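Local coordinates for protein activated BY transcription factor SSRB (Salmonella enterica, PDB 2WNW) that is of uncharacterised function but belongs to glycosyl hydrolase family 30, pairing a TIM barrel with a beta-sandwich domain, at residues Ser31-Val36 and Arg420-Asp425; Tyr313-Ile318 and Leu392-Gly397; Ser387-Leu392 and Gln415-Arg420; Leu407-Arg412 and Leu430-Ser435. All coordinates share one frame; numbering follows the deposited sequence.

Contact 1. Residues Ser31-Val36 and Arg420-Asp425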
loop_
_atom_site.group_PDB
_atom_site.type_symbol
_atom_site.label_atom_id
_atom_site.label_comp_id
_atom_site.label_asym_id
_atom_site.label_seq_id
_atom_site.Cartn_x
_atom_site.Cartn_y
_atom_site.Cartn_z
ATOM N N SER A 31 -13.562 -14.788 5.458
ATOM C CA SER A 31 -13.010 -13.878 6.457
ATOM C C SER A 31 -11.588 -14.258 6.870
ATOM O O SER A 31 -11.163 -15.403 6.689
ATOM C CB SER A 31 -13.904 -13.854 7.697
ATOM O OG SER A 31 -13.835 -15.087 8.387
ATOM N N GLU A 32 -10.868 -13.282 7.420
ATOM C CA GLU A 32 -9.495 -13.460 7.897
ATOM C C GLU A 32 -8.538 -14.045 6.873
ATOM O O GLU A 32 -7.650 -14.832 7.213
ATOM C CB GLU A 32 -9.485 -14.331 9.159
ATOM C CG GLU A 32 -10.116 -13.656 10.362
ATOM C CD GLU A 32 -10.055 -14.503 11.621
ATOM O OE1 GLU A 32 -10.410 -13.979 12.694
ATOM O OE2 GLU A 32 -9.660 -15.686 11.543
ATOM N N LEU A 33 -8.693 -13.629 5.625
ATOM C CA LEU A 33 -7.858 -14.139 4.552
ATOM C C LEU A 33 -6.631 -13.332 4.174
ATOM O O LEU A 33 -6.612 -12.110 4.268
ATOM C CB LEU A 33 -8.678 -14.278 3.270
ATOM C CG LEU A 33 -9.891 -15.203 3.202
ATOM C CD1 LEU A 33 -10.509 -15.091 1.812
ATOM C CD2 LEU A 33 -9.463 -16.636 3.484
ATOM N N ILE A 34 -5.601 -14.055 3.754
ATOM C CA ILE A 34 -4.411 -13.446 3.186
ATOM C C ILE A 34 -4.446 -14.207 1.872
ATOM O O ILE A 34 -4.093 -15.386 1.811
ATOM C CB ILE A 34 -3.110 -13.750 3.949
ATOM C CG1 ILE A 34 -3.044 -12.880 5.210
ATOM C CG2 ILE A 34 -1.908 -13.449 3.043
ATOM C CD1 ILE A 34 -1.739 -12.984 5.984
ATOM N N SER A 35 -4.944 -13.544 0.837
ATOM C CA SER A 35 -5.072 -14.159 -0.474
ATOM C C SER A 35 -3.786 -14.058 -1.272
ATOM O O SER A 35 -3.160 -12.999 -1.321
ATOM C CB SER A 35 -6.201 -13.486 -1.256
ATOM O OG SER A 35 -7.413 -13.517 -0.524
ATOM N N VAL A 36 -3.392 -15.165 -1.891
ATOM C CA VAL A 36 -2.189 -15.181 -2.707
ATOM C C VAL A 36 -2.548 -15.630 -4.117
ATOM O O VAL A 36 -3.310 -16.583 -4.304
ATOM C CB VAL A 36 -1.102 -16.118 -2.117
ATOM C CG1 VAL A 36 -0.685 -15.621 -0.744
ATOM C CG2 VAL A 36 -1.618 -17.550 -2.027
ATOM N N ARG A 420 -5.857 -16.976 7.243
ATOM C CA ARG A 420 -5.927 -18.163 6.422
ATOM C C ARG A 420 -5.266 -17.829 5.102
ATOM O O ARG A 420 -5.764 -16.988 4.352
ATOM C CB ARG A 420 -7.379 -18.577 6.177
ATOM C CG ARG A 420 -8.071 -19.223 7.364
ATOM C CD ARG A 420 -9.404 -19.817 6.923
ATOM N NE ARG A 420 -10.381 -18.784 6.612
ATOM C CZ ARG A 420 -11.308 -18.881 5.664
ATOM N NH1 ARG A 420 -11.388 -19.969 4.908
ATOM N NH2 ARG A 420 -12.167 -17.890 5.481
ATOM N N VAL A 421 -4.129 -18.455 4.827
ATOM C CA VAL A 421 -3.448 -18.220 3.562
ATOM C C VAL A 421 -4.282 -18.970 2.534
ATOM O O VAL A 421 -4.411 -20.194 2.602
ATOM C CB VAL A 421 -2.014 -18.772 3.575
ATOM C CG1 VAL A 421 -1.363 -18.561 2.211
ATOM C CG2 VAL A 421 -1.207 -18.071 4.664
ATOM N N LEU A 422 -4.848 -18.226 1.591
ATOM C CA LEU A 422 -5.710 -18.802 0.573
ATOM C C LEU A 422 -5.070 -18.747 -0.809
ATOM O O LEU A 422 -4.810 -17.672 -1.341
ATOM C CB LEU A 422 -7.054 -18.058 0.591
ATOM C CG LEU A 422 -8.286 -18.537 -0.189
ATOM C CD1 LEU A 422 -8.164 -18.159 -1.643
ATOM C CD2 LEU A 422 -8.458 -20.039 -0.014
ATOM N N ASP A 423 -4.810 -19.925 -1.371
ATOM C CA ASP A 423 -4.208 -20.056 -2.694
ATOM C C ASP A 423 -5.165 -20.856 -3.573
ATOM O O ASP A 423 -5.135 -22.090 -3.574
ATOM C CB ASP A 423 -2.869 -20.787 -2.590
ATOM C CG ASP A 423 -2.217 -21.018 -3.942
ATOM O OD1 ASP A 423 -1.186 -21.719 -3.985
ATOM O OD2 ASP A 423 -2.725 -20.503 -4.962
ATOM N N GLY A 424 -6.011 -20.155 -4.317
ATOM C CA GLY A 424 -6.964 -20.838 -5.173
ATOM C C GLY A 424 -8.014 -21.544 -4.338
ATOM O O GLY A 424 -8.698 -20.909 -3.535
ATOM N N ASP A 425 -8.139 -22.857 -4.511
ATOM C CA ASP A 425 -9.125 -23.626 -3.756
ATOM C C ASP A 425 -8.502 -24.324 -2.551
ATOM O O ASP A 425 -9.109 -25.214 -1.955
ATOM C CB ASP A 425 -9.802 -24.654 -4.673
ATOM C CG ASP A 425 -8.891 -25.812 -5.029
ATOM O OD1 ASP A 425 -7.657 -25.617 -5.080
ATOM O OD2 ASP A 425 -9.413 -26.922 -5.276
HETATM O O HOH W 1 -6.012 -17.277 -4.517
#

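Contact 2. Residues Tyr313-Ile318 and Leu392-Gly397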
loop_
_atom_site.group_PDB
_atom_site.type_symbol
_atom_site.label_atom_id
_atom_site.label_comp_id
_atom_site.label_asym_id
_atom_site.label_seq_id
_atom_site.Cartn_x
_atom_site.Cartn_y
_atom_site.Cartn_z
ATOM N N TYR A 313 13.154 -3.778 10.849
ATOM C CA TYR A 313 13.620 -4.535 9.693
ATOM C C TYR A 313 12.481 -5.192 8.921
ATOM O O TYR A 313 12.373 -5.026 7.703
ATOM C CB TYR A 313 14.631 -5.614 10.116
ATOM C CG TYR A 313 16.067 -5.131 10.157
ATOM C CD1 TYR A 313 16.568 -4.443 11.264
ATOM C CD2 TYR A 313 16.915 -5.333 9.066
ATOM C CE1 TYR A 313 17.885 -3.964 11.279
ATOM C CE2 TYR A 313 18.225 -4.857 9.068
ATOM C CZ TYR A 313 18.703 -4.176 10.174
ATOM O OH TYR A 313 19.994 -3.704 10.162
ATOM N N LEU A 314 11.630 -5.938 9.621
ATOM C CA LEU A 314 10.523 -6.622 8.957
ATOM C C LEU A 314 9.528 -5.669 8.306
ATOM O O LEU A 314 9.108 -5.885 7.171
ATOM C CB LEU A 314 9.793 -7.538 9.943
ATOM C CG LEU A 314 10.557 -8.796 10.364
ATOM C CD1 LEU A 314 9.808 -9.494 11.493
ATOM C CD2 LEU A 314 10.720 -9.731 9.164
ATOM N N HIS A 315 9.156 -4.614 9.024
ATOM C CA HIS A 315 8.198 -3.643 8.508
ATOM C C HIS A 315 8.693 -2.964 7.235
ATOM O O HIS A 315 7.946 -2.836 6.265
ATOM C CB HIS A 315 7.898 -2.582 9.573
ATOM C CG HIS A 315 6.938 -1.524 9.122
ATOM N ND1 HIS A 315 5.592 -1.764 8.944
ATOM C CD2 HIS A 315 7.133 -0.222 8.799
ATOM C CE1 HIS A 315 5.000 -0.658 8.529
ATOM N NE2 HIS A 315 5.913 0.293 8.433
ATOM N N ASP A 316 9.951 -2.532 7.223
ATOM C CA ASP A 316 10.465 -1.865 6.036
ATOM C C ASP A 316 10.654 -2.827 4.870
ATOM O O ASP A 316 10.330 -2.498 3.728
ATOM C CB ASP A 316 11.783 -1.146 6.341
ATOM C CG ASP A 316 12.110 -0.093 5.300
ATOM O OD1 ASP A 316 12.957 -0.351 4.415
ATOM O OD2 ASP A 316 11.493 0.987 5.356
ATOM N N MET A 317 11.170 -4.021 5.150
ATOM C CA MET A 317 11.378 -5.005 4.092
ATOM C C MET A 317 10.073 -5.408 3.413
ATOM O O MET A 317 9.983 -5.428 2.183
ATOM C CB MET A 317 12.069 -6.247 4.659
ATOM C CG MET A 317 13.494 -5.981 5.120
ATOM S SD MET A 317 14.237 -7.411 5.925
ATOM C CE MET A 317 14.765 -8.377 4.502
ATOM N N ILE A 318 9.058 -5.728 4.208
ATOM C CA ILE A 318 7.771 -6.127 3.650
ATOM C C ILE A 318 7.178 -5.003 2.808
ATOM O O ILE A 318 6.754 -5.225 1.676
ATOM C CB ILE A 318 6.784 -6.534 4.771
ATOM C CG1 ILE A 318 7.282 -7.821 5.441
ATOM C CG2 ILE A 318 5.384 -6.731 4.196
ATOM C CD1 ILE A 318 6.512 -8.218 6.690
ATOM N N LEU A 392 -2.470 -4.912 9.736
ATOM C CA LEU A 392 -1.592 -5.169 10.874
ATOM C C LEU A 392 -0.889 -6.500 10.642
ATOM O O LEU A 392 0.156 -6.778 11.228
ATOM C CB LEU A 392 -2.381 -5.201 12.187
ATOM C CG LEU A 392 -2.967 -3.866 12.655
ATOM C CD1 LEU A 392 -3.613 -4.052 14.017
ATOM C CD2 LEU A 392 -1.870 -2.807 12.738
ATOM N N LEU A 393 -1.487 -7.335 9.797
ATOM C CA LEU A 393 -0.867 -8.602 9.430
ATOM C C LEU A 393 -0.137 -8.268 8.133
ATOM O O LEU A 393 -0.702 -8.346 7.041
ATOM C CB LEU A 393 -1.922 -9.691 9.199
ATOM C CG LEU A 393 -2.410 -10.375 10.480
ATOM C CD1 LEU A 393 -3.588 -11.288 10.172
ATOM C CD2 LEU A 393 -1.258 -11.166 11.094
ATOM N N GLU A 394 1.117 -7.850 8.274
ATOM C CA GLU A 394 1.946 -7.472 7.138
ATOM C C GLU A 394 2.385 -8.716 6.389
ATOM O O GLU A 394 2.761 -9.716 6.997
ATOM C CB GLU A 394 3.165 -6.683 7.628
ATOM C CG GLU A 394 2.792 -5.379 8.337
ATOM C CD GLU A 394 4.006 -4.573 8.767
ATOM O OE1 GLU A 394 5.059 -4.681 8.109
ATOM O OE2 GLU A 394 3.908 -3.824 9.754
ATOM N N GLU A 395 2.342 -8.655 5.065
ATOM C CA GLU A 395 2.712 -9.813 4.271
ATOM C C GLU A 395 3.172 -9.485 2.862
ATOM O O GLU A 395 2.765 -8.484 2.275
ATOM C CB GLU A 395 1.518 -10.769 4.192
ATOM C CG GLU A 395 0.241 -10.157 3.582
ATOM C CD GLU A 395 0.302 -10.027 2.067
ATOM O OE1 GLU A 395 0.945 -10.885 1.428
ATOM O OE2 GLU A 395 -0.307 -9.084 1.508
ATOM N N VAL A 396 4.034 -10.345 2.327
ATOM C CA VAL A 396 4.522 -10.202 0.960
ATOM C C VAL A 396 4.960 -11.585 0.495
ATOM O O VAL A 396 5.561 -12.340 1.257
ATOM C CB VAL A 396 5.697 -9.197 0.853
ATOM C CG1 VAL A 396 6.904 -9.689 1.635
ATOM C CG2 VAL A 396 6.052 -8.974 -0.618
ATOM N N GLY A 397 4.631 -11.925 -0.746
ATOM C CA GLY A 397 4.993 -13.231 -1.267
ATOM C C GLY A 397 5.853 -13.161 -2.508
ATOM O O GLY A 397 5.873 -12.148 -3.206
HETATM O O HOH W 2 5.065 -3.128 6.021
#

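Contact 3. Residues Ser387-Leu392 and Gln415-Arg420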
loop_
_atom_site.group_PDB
_atom_site.type_symbol
_atom_site.label_atom_id
_atom_site.label_comp_id
_atom_site.label_asym_id
_atom_site.label_seq_id
_atom_site.Cartn_x
_atom_site.Cartn_y
_atom_site.Cartn_z
ATOM N N SER A 387 -2.942 -10.184 -0.970
ATOM C CA SER A 387 -3.658 -9.167 -0.208
ATOM C C SER A 387 -4.018 -9.691 1.174
ATOM O O SER A 387 -4.241 -10.892 1.362
ATOM C CB SER A 387 -4.927 -8.713 -0.949
ATOM O OG SER A 387 -5.892 -9.749 -1.052
ATOM N N SER A 388 -4.076 -8.780 2.141
ATOM C CA SER A 388 -4.396 -9.142 3.515
ATOM C C SER A 388 -5.673 -8.476 3.998
ATOM O O SER A 388 -5.935 -7.310 3.690
ATOM C CB SER A 388 -3.250 -8.747 4.446
ATOM O OG SER A 388 -3.608 -8.977 5.798
ATOM N N TYR A 389 -6.450 -9.220 4.779
ATOM C CA TYR A 389 -7.704 -8.720 5.323
ATOM C C TYR A 389 -7.486 -7.645 6.387
ATOM O O TYR A 389 -8.406 -6.893 6.713
ATOM C CB TYR A 389 -8.503 -9.883 5.925
ATOM C CG TYR A 389 -8.070 -10.324 7.315
ATOM C CD1 TYR A 389 -8.740 -9.867 8.452
ATOM C CD2 TYR A 389 -7.023 -11.230 7.490
ATOM C CE1 TYR A 389 -8.388 -10.306 9.728
ATOM C CE2 TYR A 389 -6.658 -11.676 8.769
ATOM C CZ TYR A 389 -7.349 -11.211 9.879
ATOM O OH TYR A 389 -7.029 -11.675 11.132
ATOM N N ASP A 390 -6.264 -7.571 6.910
ATOM C CA ASP A 390 -5.928 -6.617 7.968
ATOM C C ASP A 390 -4.477 -6.160 7.797
ATOM O O ASP A 390 -3.557 -6.975 7.848
ATOM C CB ASP A 390 -6.106 -7.303 9.333
ATOM C CG ASP A 390 -5.978 -6.347 10.511
ATOM O OD1 ASP A 390 -5.205 -5.366 10.430
ATOM O OD2 ASP A 390 -6.642 -6.598 11.543
ATOM N N ASN A 391 -4.282 -4.858 7.602
ATOM C CA ASN A 391 -2.947 -4.289 7.414
ATOM C C ASN A 391 -1.970 -4.518 8.566
ATOM O O ASN A 391 -0.766 -4.316 8.397
ATOM C CB ASN A 391 -3.047 -2.783 7.135
ATOM C CG ASN A 391 -3.302 -2.473 5.672
ATOM O OD1 ASN A 391 -3.619 -3.364 4.877
ATOM N ND2 ASN A 391 -3.169 -1.200 5.307
ATOM N N LEU A 392 -2.470 -4.912 9.736
ATOM C CA LEU A 392 -1.592 -5.169 10.874
ATOM C C LEU A 392 -0.889 -6.500 10.642
ATOM O O LEU A 392 0.156 -6.778 11.228
ATOM C CB LEU A 392 -2.381 -5.201 12.187
ATOM C CG LEU A 392 -2.967 -3.866 12.655
ATOM C CD1 LEU A 392 -3.613 -4.052 14.017
ATOM C CD2 LEU A 392 -1.870 -2.807 12.738
ATOM N N GLN A 415 -1.502 -8.498 19.998
ATOM C CA GLN A 415 -2.294 -9.667 20.365
ATOM C C GLN A 415 -2.013 -10.777 19.372
ATOM O O GLN A 415 -1.542 -10.528 18.262
ATOM C CB GLN A 415 -3.790 -9.377 20.282
ATOM C CG GLN A 415 -4.310 -8.256 21.130
ATOM C CD GLN A 415 -5.795 -8.071 20.913
ATOM O OE1 GLN A 415 -6.571 -9.019 21.059
ATOM N NE2 GLN A 415 -6.203 -6.857 20.556
ATOM N N GLU A 416 -2.317 -12.003 19.774
ATOM C CA GLU A 416 -2.154 -13.147 18.897
ATOM C C GLU A 416 -3.172 -12.922 17.781
ATOM O O GLU A 416 -4.284 -12.467 18.043
ATOM C CB GLU A 416 -2.484 -14.426 19.663
ATOM C CG GLU A 416 -2.423 -15.689 18.840
ATOM C CD GLU A 416 -2.924 -16.893 19.620
ATOM O OE1 GLU A 416 -4.128 -16.932 19.945
ATOM O OE2 GLU A 416 -2.114 -17.791 19.913
ATOM N N ARG A 417 -2.797 -13.215 16.539
ATOM C CA ARG A 417 -3.715 -13.024 15.418
ATOM C C ARG A 417 -3.788 -14.252 14.522
ATOM O O ARG A 417 -2.849 -15.046 14.462
ATOM C CB ARG A 417 -3.300 -11.806 14.586
ATOM C CG ARG A 417 -3.411 -10.467 15.322
ATOM C CD ARG A 417 -4.846 -10.179 15.749
ATOM N NE ARG A 417 -5.760 -10.172 14.608
ATOM C CZ ARG A 417 -5.935 -9.140 13.787
ATOM N NH1 ARG A 417 -6.785 -9.240 12.774
ATOM N NH2 ARG A 417 -5.279 -8.004 13.988
ATOM N N ARG A 418 -4.914 -14.401 13.832
ATOM C CA ARG A 418 -5.122 -15.532 12.937
ATOM C C ARG A 418 -5.338 -15.085 11.507
ATOM O O ARG A 418 -5.798 -13.974 11.248
ATOM C CB ARG A 418 -6.349 -16.335 13.361
ATOM C CG ARG A 418 -6.230 -17.053 14.680
ATOM C CD ARG A 418 -7.555 -17.711 14.990
ATOM N NE ARG A 418 -8.613 -16.710 15.098
ATOM C CZ ARG A 418 -9.822 -16.829 14.558
ATOM N NH1 ARG A 418 -10.140 -17.912 13.860
ATOM N NH2 ARG A 418 -10.714 -15.858 14.718
ATOM N N CYS A 419 -5.014 -15.970 10.576
ATOM C CA CYS A 419 -5.210 -15.688 9.168
ATOM C C CYS A 419 -5.258 -17.003 8.421
ATOM O O CYS A 419 -4.792 -18.030 8.916
ATOM C CB CYS A 419 -4.077 -14.817 8.618
ATOM S SG CYS A 419 -2.456 -15.603 8.543
ATOM N N ARG A 420 -5.857 -16.976 7.243
ATOM C CA ARG A 420 -5.927 -18.163 6.422
ATOM C C ARG A 420 -5.266 -17.829 5.102
ATOM O O ARG A 420 -5.764 -16.988 4.352
ATOM C CB ARG A 420 -7.379 -18.577 6.177
ATOM C CG ARG A 420 -8.071 -19.223 7.364
ATOM C CD ARG A 420 -9.404 -19.817 6.923
ATOM N NE ARG A 420 -10.381 -18.784 6.612
ATOM C CZ ARG A 420 -11.308 -18.881 5.664
ATOM N NH1 ARG A 420 -11.388 -19.969 4.908
ATOM N NH2 ARG A 420 -12.167 -17.890 5.481
HETATM O O HOH W 3 -7.189 -12.603 14.386
#

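Contact 4. Residues Leu407-Arg412 and Leu430-Ser435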
loop_
_atom_site.group_PDB
_atom_site.type_symbol
_atom_site.label_atom_id
_atom_site.label_comp_id
_atom_site.label_asym_id
_atom_site.label_seq_id
_atom_site.Cartn_x
_atom_site.Cartn_y
_atom_site.Cartn_z
ATOM N N LEU A 407 5.849 -17.129 1.187
ATOM C CA LEU A 407 5.050 -16.055 1.772
ATOM C C LEU A 407 5.570 -15.672 3.151
ATOM O O LEU A 407 5.718 -16.525 4.024
ATOM C CB LEU A 407 3.580 -16.476 1.894
ATOM C CG LEU A 407 2.662 -15.391 2.471
ATOM C CD1 LEU A 407 2.490 -14.288 1.441
ATOM C CD2 LEU A 407 1.298 -15.975 2.837
ATOM N N VAL A 408 5.846 -14.387 3.340
ATOM C CA VAL A 408 6.319 -13.896 4.631
ATOM C C VAL A 408 5.157 -13.156 5.295
ATOM O O VAL A 408 4.525 -12.304 4.671
ATOM C CB VAL A 408 7.502 -12.908 4.470
ATOM C CG1 VAL A 408 7.946 -12.406 5.833
ATOM C CG2 VAL A 408 8.662 -13.590 3.760
ATOM N N VAL A 409 4.866 -13.501 6.546
ATOM C CA VAL A 409 3.784 -12.856 7.284
ATOM C C VAL A 409 4.327 -12.409 8.634
ATOM O O VAL A 409 4.984 -13.180 9.335
ATOM C CB VAL A 409 2.589 -13.817 7.527
ATOM C CG1 VAL A 409 1.477 -13.081 8.279
ATOM C CG2 VAL A 409 2.062 -14.349 6.198
ATOM N N TYR A 410 4.044 -11.159 8.987
ATOM C CA TYR A 410 4.500 -10.573 10.242
ATOM C C TYR A 410 3.321 -9.909 10.953
ATOM O O TYR A 410 2.637 -9.054 10.382
ATOM C CB TYR A 410 5.598 -9.539 9.951
ATOM C CG TYR A 410 5.849 -8.543 11.065
ATOM C CD1 TYR A 410 5.821 -7.169 10.809
ATOM C CD2 TYR A 410 6.101 -8.966 12.370
ATOM C CE1 TYR A 410 6.034 -6.243 11.826
ATOM C CE2 TYR A 410 6.317 -8.047 13.396
ATOM C CZ TYR A 410 6.280 -6.690 13.116
ATOM O OH TYR A 410 6.482 -5.781 14.126
ATOM N N ASN A 411 3.082 -10.315 12.195
ATOM C CA ASN A 411 1.987 -9.765 12.987
ATOM C C ASN A 411 2.484 -8.636 13.890
ATOM O O ASN A 411 3.106 -8.893 14.922
ATOM C CB ASN A 411 1.353 -10.873 13.842
ATOM C CG ASN A 411 0.320 -10.336 14.813
ATOM O OD1 ASN A 411 -0.268 -9.282 14.574
ATOM N ND2 ASN A 411 0.085 -11.062 15.909
ATOM N N ARG A 412 2.204 -7.387 13.514
ATOM C CA ARG A 412 2.657 -6.258 14.323
ATOM C C ARG A 412 1.695 -5.924 15.460
ATOM O O ARG A 412 1.985 -5.057 16.285
ATOM C CB ARG A 412 2.882 -5.008 13.453
ATOM C CG ARG A 412 1.617 -4.349 12.932
ATOM C CD ARG A 412 1.930 -3.077 12.149
ATOM N NE ARG A 412 2.579 -2.058 12.974
ATOM C CZ ARG A 412 2.984 -0.876 12.517
ATOM N NH1 ARG A 412 2.809 -0.560 11.240
ATOM N NH2 ARG A 412 3.571 -0.010 13.330
ATOM N N LEU A 430 -3.235 -20.129 9.886
ATOM C CA LEU A 430 -2.060 -19.813 10.684
ATOM C C LEU A 430 -2.420 -18.932 11.871
ATOM O O LEU A 430 -3.344 -18.120 11.805
ATOM C CB LEU A 430 -1.011 -19.092 9.832
ATOM C CG LEU A 430 -0.471 -19.789 8.580
ATOM C CD1 LEU A 430 0.574 -18.896 7.930
ATOM C CD2 LEU A 430 0.136 -21.133 8.947
ATOM N N THR A 431 -1.687 -19.111 12.962
ATOM C CA THR A 431 -1.888 -18.312 14.163
ATOM C C THR A 431 -0.523 -17.751 14.537
ATOM O O THR A 431 0.431 -18.501 14.738
ATOM C CB THR A 431 -2.425 -19.160 15.337
ATOM O OG1 THR A 431 -3.742 -19.629 15.028
ATOM C CG2 THR A 431 -2.484 -18.330 16.608
ATOM N N LEU A 432 -0.424 -16.430 14.610
ATOM C CA LEU A 432 0.843 -15.808 14.956
ATOM C C LEU A 432 0.773 -15.068 16.281
ATOM O O LEU A 432 -0.178 -14.331 16.552
ATOM C CB LEU A 432 1.293 -14.837 13.855
ATOM C CG LEU A 432 1.722 -15.432 12.511
ATOM C CD1 LEU A 432 0.485 -15.819 11.715
ATOM C CD2 LEU A 432 2.548 -14.414 11.725
ATOM N N PRO A 433 1.782 -15.265 17.134
ATOM C CA PRO A 433 1.780 -14.575 18.422
ATOM C C PRO A 433 2.106 -13.109 18.155
ATOM O O PRO A 433 2.460 -12.741 17.029
ATOM C CB PRO A 433 2.891 -15.285 19.185
ATOM C CG PRO A 433 3.879 -15.597 18.096
ATOM C CD PRO A 433 2.984 -16.106 16.982
ATOM N N PRO A 434 1.975 -12.250 19.176
ATOM C CA PRO A 434 2.285 -10.831 18.975
ATOM C C PRO A 434 3.725 -10.711 18.469
ATOM O O PRO A 434 4.626 -11.357 19.006
ATOM C CB PRO A 434 2.119 -10.241 20.374
ATOM C CG PRO A 434 1.078 -11.128 20.996
ATOM C CD PRO A 434 1.520 -12.503 20.554
ATOM N N SER A 435 3.930 -9.894 17.438
ATOM C CA SER A 435 5.248 -9.680 16.839
ATOM C C SER A 435 5.804 -10.916 16.141
ATOM O O SER A 435 6.936 -10.914 15.659
ATOM C CB SER A 435 6.254 -9.191 17.890
ATOM O OG SER A 435 5.913 -7.894 18.351
HETATM O O HOH W 4 6.939 -5.937 16.680
#

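Contact 1. Residues Ser31-Val36 and Arg420-Asp425
Ser31 O is gripped twice by the guanidinium of Arg420: NH2 donates a good bond at 2.9 Å, lying in the carbonyl plane on a lone pair, and NE adds a weak one. Chi3 of Arg420 (-71°) bends the chain back over Leu33, whose CD2 sits over the centre of one guanidinium face, 3.6 Å from CZ of Arg420. Salt bridges of NH2 to Asp29 and NH1 to Glu427 also hold the group, so its plane is fixed by carboxylates as well as by the carbonyl, and a positive charge there is probably well stabilised.

From here the backbones run as a parallel pair. Arg420 N bonds Glu32 O at 2.8 Å, nearly along the C=O axis; Ile34 N then reaches Arg420 O, Leu422 N reaches Ile34 O, and Val36 N closes the ladder on Leu422 O at 2.9 Å, almost straight at 171°. Beyond the last rung a water takes over, donating to Val36 O and accepting from Gly424 N. CG2 of Val36 comes across CB of Asp423 at 3.5 Å, the two side chains crossing near a right angle.

Strand 33-37 lies between 417-423 and antiparallel 382-388 in the sandwich sheet; Ile34, Val36 and Val421 pack on strand 405-411, while Leu33 and Ser35 touch His274 of the second subunit.

Contact 2. Residues Tyr313-Ile318 and Leu392-Gly397
Helix 313-318 passes the strand 393-397 with axes 8.6 Å apart at closest and N-to-C directions 49° from each other. The backbones come nearest where the CA atoms of Ile318 and Val396 are 5.9 Å apart, and the gap towards Glu394 is filled by side chains. Glu394 spans it: its chain is extended beyond CG (chi2 -178°) and carries the carboxylate to the edge of the His315 ring. His315 puts its ring within reach by holding CG anti to the backbone N, and ND1 donates to Glu394 OE2 at 2.8 Å. The acceptor lies close to the ring plane, but ring and carboxylate planes are 72° apart, and the N-H meets OE2 from above the carboxylate plane.

This is a His-carboxylate hydrogen bond across the seam between the two domains, since the helix 305-322 packs on the outside of the TIM barrel and the strand belongs to the beta sandwich. His315 NE2 is bonded to Asp273, so both ring nitrogens face carboxylates, an environment that would favour a protonated imidazole. A water donates to Glu394 OE1 at 2.6 Å and to His315 O at 2.9 Å, tying the carboxylate to the helix backbone as well.

Further along the helix, Ile318 supplies the apolar part. Its CD1 lies 3.8 Å from Glu394 CB, against the aliphatic part of that chain, while CG2 reaches Glu395 O and Val396 CB, the latter at 4.2 Å. Phe373 of helix 365-374 and Tyr410 of strand 405-411 also touch Ile318.

Contact 3. Residues Ser387-Leu392 and Gln415-Arg420
The turn that leads from strand 382-388 to strand 393-399 of the beta sandwich is pinned here to the start of strand 417-423, mainly through Tyr389, Asp390 and Arg417. Tyr389 has CG between the backbone N and the carbonyl carbon (chi1 80°), which turns the ring towards the strand and brings its hydroxyl to the backbone. The OH donates to Arg418 O at 2.6 Å, nearly along the C=O axis, and accepts from Arg417 NH1 at 2.9 Å, with ring and guanidinium planes 80° apart. Beside the hydroxyl, the ring edge meets Cys419 CB through CE2 at 4.1 Å.

Within the turn, Asp390 forms an Asx turn: OD1 accepts from Leu392 N, two residues on, at 2.9 Å. That bond steadies the carboxylate while its other oxygen, OD2, takes an end-on salt bridge from Arg417. Both NH1 at 2.9 Å and NH2 at 3.1 Å point to this one atom, which lies in the guanidinium plane; they meet it from above the carboxylate plane. Bends at chi2 and chi3 curl the Arg417 chain round to present this end.

NH1 thus serves both the tyrosine and the aspartate, and NH2 has a second carboxylate in Asp413. A water accepts from Arg417 NE at 2.8 Å and from Arg418 N. On the dimer side, Tyr389 packs against Thr271 of the second subunit.

Contact 4. Residues Leu407-Arg412 and Leu430-Ser435
Among the polar links, the amide of Asn411 does most. Its CG stands anti to the backbone N (chi1 173°), so that ND2 donates to Pro433 O at 3.1 Å, approaching from well above that carbonyl plane, and weakly to Leu432 O at 3.3 Å. Outside the two segments, OD1 accepts from Asp413 N and ND2 donates to Gln415 O. A weak backbone bond, Ser435 N to Asn411 O at 2.8 Å, is strongly bent at 120°.

These bonds hold the diproline link by which strand 426-432 of the beta sandwich leads on to strand 437-442; the latter pairs antiparallel with 405-411.

One water joins the hydroxyls, lying 2.6 Å from Tyr410 OH and 2.8 Å from Ser435 OG; Tyr410 OH is hydrogen-bonded to His311 of the helix 305-322 as well. The ring of Tyr410 presents its edge to Ser435 O, with CE2 3.7 Å away.

Apolar packing centres on Leu432. Its CD2 meets Val409 CG1 at 3.8 Å, the two side chains crossing at about a right angle, and its CB lies 4.0 Å from Asn411 CB.

Overall arrangement
Contacts 1, 3 and 4 all lie in the beta sandwich, while contact 2 carries that domain onto the barrel helix 305-322. Contacts 3 and 4 are closest, with centres about 8 Å apart, coupled by backbone pairing of Cys419 with Leu430 and Arg417 with Leu432. Contact 2 sits about 9 Å from contact 4, centre to centre, where Glu394 and Tyr410 pair across the neighbouring strands 393-399 and 405-411. Contacts 1 and 3 share Arg420, and Glu32 OE1 salt-bridges Arg418 NH2 at 2.8 Å. Between contacts 1 and 4, Val421 CG2 packs 3.7 Å from Leu407 CD2. A bound phosphate ion, probably from the crystallisation liquor, lies about 3 Å from the Asp423 side chain in contact 1.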